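Local coordinates for protein oxidoreductase (Methanosarcina mazei, PDB 3KA7) that binds flavin-adenine dinucleotide and probably catalyses an oxidation-reduction reaction as a flavoprotein of the amine oxidoreductase type, at residues 67-72 against 200-205. Numbering follows the deposited sequence.
Sequences CFLKEV and DALETV
In the FAD-binding part of this amine-oxidase-like flavoprotein, helix 64-71, with V72 just past its end, meets helix 195-208 where L69 and V72 face L202 and V205. The leucine pair makes the closest approach between two side chains: CD2 of L69 lies 3.7 Å from CD2 of L202, methyl against methyl, and the two side chains cross at about a right angle. In L202 a chi1 of -72° sets CG beside the backbone N, and with CD1 extended (chi2 165°) CD2 is the branch left to meet the neighbouring helix. V72 has left helical geometry and points its CB toward the partner; its CG2 stands 4.3 Å from L202 CD2, so CD2 of L202 meets both L69 and V72. V205 approaches V72 with both branches near the carbonyl: CG1 is 3.4 Å and CG2 3.6 Å from V72 O. L202 also rests on L14 and A17 of helix 10-21, and its side chain is about 9 Å from the bound FAD. With no hydrogen bond across the segments and all four touching residues buried, cohesion over a modest 191 Å² of buried surface probably rests mainly on dispersion and exclusion of water, the V205 methyls packing against the polar V72 O.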
loop_
_atom_site.group_PDB
_atom_site.type_symbol
_atom_site.label_atom_id
_atom_site.label_comp_id
_atom_site.label_asym_id
_atom_site.label_seq_id
_atom_site.Cartn_x
_atom_site.Cartn_y
_atom_site.Cartn_z
ATOM N N CYS A 67 -4.186 -15.078 -1.145
ATOM C CA CYS A 67 -4.455 -16.121 -2.130
ATOM C C CYS A 67 -3.209 -16.484 -2.937
ATOM O O CYS A 67 -2.915 -17.664 -3.154
ATOM C CB CYS A 67 -5.571 -15.680 -3.064
ATOM S SG CYS A 67 -7.138 -15.529 -2.202
ATOM N N PHE A 68 -2.476 -15.469 -3.387
ATOM C CA PHE A 68 -1.204 -15.699 -4.090
ATOM C C PHE A 68 -0.264 -16.570 -3.254
ATOM O O PHE A 68 0.348 -17.524 -3.759
ATOM C CB PHE A 68 -0.525 -14.356 -4.388
ATOM C CG PHE A 68 0.421 -14.390 -5.572
ATOM C CD1 PHE A 68 0.107 -13.718 -6.751
ATOM C CD2 PHE A 68 1.634 -15.072 -5.496
ATOM C CE1 PHE A 68 0.989 -13.726 -7.837
ATOM C CE2 PHE A 68 2.511 -15.087 -6.579
ATOM C CZ PHE A 68 2.181 -14.413 -7.755
ATOM N N LEU A 69 -0.146 -16.229 -1.972
ATOM C CA LEU A 69 0.717 -16.971 -1.067
ATOM C C LEU A 69 0.317 -18.450 -0.982
ATOM O O LEU A 69 1.178 -19.328 -1.003
ATOM C CB LEU A 69 0.713 -16.331 0.320
ATOM C CG LEU A 69 1.392 -14.949 0.391
ATOM C CD1 LEU A 69 1.235 -14.285 1.769
ATOM C CD2 LEU A 69 2.855 -15.083 0.047
ATOM N N LYS A 70 -0.980 -18.729 -0.874
ATOM C CA LYS A 70 -1.429 -20.128 -0.914
ATOM C C LYS A 70 -1.147 -20.794 -2.270
ATOM O O LYS A 70 -0.792 -21.979 -2.329
ATOM C CB LYS A 70 -2.919 -20.231 -0.576
ATOM C CG LYS A 70 -3.259 -19.865 0.857
ATOM C CD LYS A 70 -4.733 -20.174 1.154
ATOM C CE LYS A 70 -5.083 -19.897 2.611
ATOM N NZ LYS A 70 -6.553 -20.068 2.850
ATOM N N GLU A 71 -1.303 -20.048 -3.358
ATOM C CA GLU A 71 -1.054 -20.602 -4.691
ATOM C C GLU A 71 0.390 -21.044 -4.923
ATOM O O GLU A 71 0.643 -22.012 -5.662
ATOM C CB GLU A 71 -1.481 -19.611 -5.765
ATOM C CG GLU A 71 -2.997 -19.444 -5.828
ATOM C CD GLU A 71 -3.445 -18.424 -6.859
ATOM O OE1 GLU A 71 -2.683 -17.475 -7.159
ATOM O OE2 GLU A 71 -4.576 -18.563 -7.365
ATOM N N VAL A 72 1.335 -20.330 -4.315
ATOM C CA VAL A 72 2.753 -20.683 -4.438
ATOM C C VAL A 72 3.218 -21.508 -3.241
ATOM O O VAL A 72 4.410 -21.782 -3.073
ATOM C CB VAL A 72 3.660 -19.445 -4.651
ATOM C CG1 VAL A 72 3.294 -18.736 -5.967
ATOM C CG2 VAL A 72 3.579 -18.496 -3.461
ATOM N N ASP A 200 9.995 -13.474 4.083
ATOM C CA ASP A 200 10.712 -14.719 4.388
ATOM C C ASP A 200 10.034 -15.935 3.737
ATOM O O ASP A 200 10.700 -16.814 3.168
ATOM C CB ASP A 200 10.766 -14.931 5.902
ATOM C CG ASP A 200 11.788 -14.048 6.589
ATOM O OD1 ASP A 200 12.560 -13.361 5.898
ATOM O OD2 ASP A 200 11.827 -14.063 7.840
ATOM N N ALA A 201 8.712 -15.995 3.832
ATOM C CA ALA A 201 7.950 -17.102 3.252
ATOM C C ALA A 201 8.154 -17.205 1.742
ATOM O O ALA A 201 8.310 -18.303 1.203
ATOM C CB ALA A 201 6.452 -16.981 3.589
ATOM N N LEU A 202 8.153 -16.064 1.055
ATOM C CA LEU A 202 8.387 -16.062 -0.380
ATOM C C LEU A 202 9.818 -16.463 -0.734
ATOM O O LEU A 202 10.047 -17.148 -1.727
ATOM C CB LEU A 202 8.090 -14.679 -0.958
ATOM C CG LEU A 202 6.602 -14.346 -1.003
ATOM C CD1 LEU A 202 6.401 -12.838 -1.244
ATOM C CD2 LEU A 202 5.894 -15.174 -2.094
ATOM N N GLU A 203 10.781 -16.009 0.064
ATOM C CA GLU A 203 12.173 -16.380 -0.181
ATOM C C GLU A 203 12.347 -17.889 -0.058
ATOM O O GLU A 203 13.088 -18.500 -0.821
ATOM C CB GLU A 203 13.108 -15.662 0.781
ATOM C CG GLU A 203 13.248 -14.172 0.487
ATOM C CD GLU A 203 14.044 -13.441 1.557
ATOM O OE1 GLU A 203 13.891 -13.756 2.764
ATOM O OE2 GLU A 203 14.818 -12.540 1.196
ATOM N N THR A 204 11.658 -18.482 0.903
ATOM C CA THR A 204 11.689 -19.944 1.062
ATOM C C THR A 204 11.191 -20.688 -0.181
ATOM O O THR A 204 11.808 -21.663 -0.624
ATOM C CB THR A 204 10.898 -20.375 2.312
ATOM O OG1 THR A 204 11.547 -19.843 3.474
ATOM C CG2 THR A 204 10.852 -21.894 2.427
ATOM N N VAL A 205 10.081 -20.228 -0.750
ATOM C CA VAL A 205 9.499 -20.838 -1.949
ATOM C C VAL A 205 10.422 -20.671 -3.149
ATOM O O VAL A 205 10.614 -21.595 -3.946
ATOM C CB VAL A 205 8.120 -20.207 -2.265
ATOM C CG1 VAL A 205 7.594 -20.685 -3.621
ATOM C CG2 VAL A 205 7.139 -20.523 -1.153
#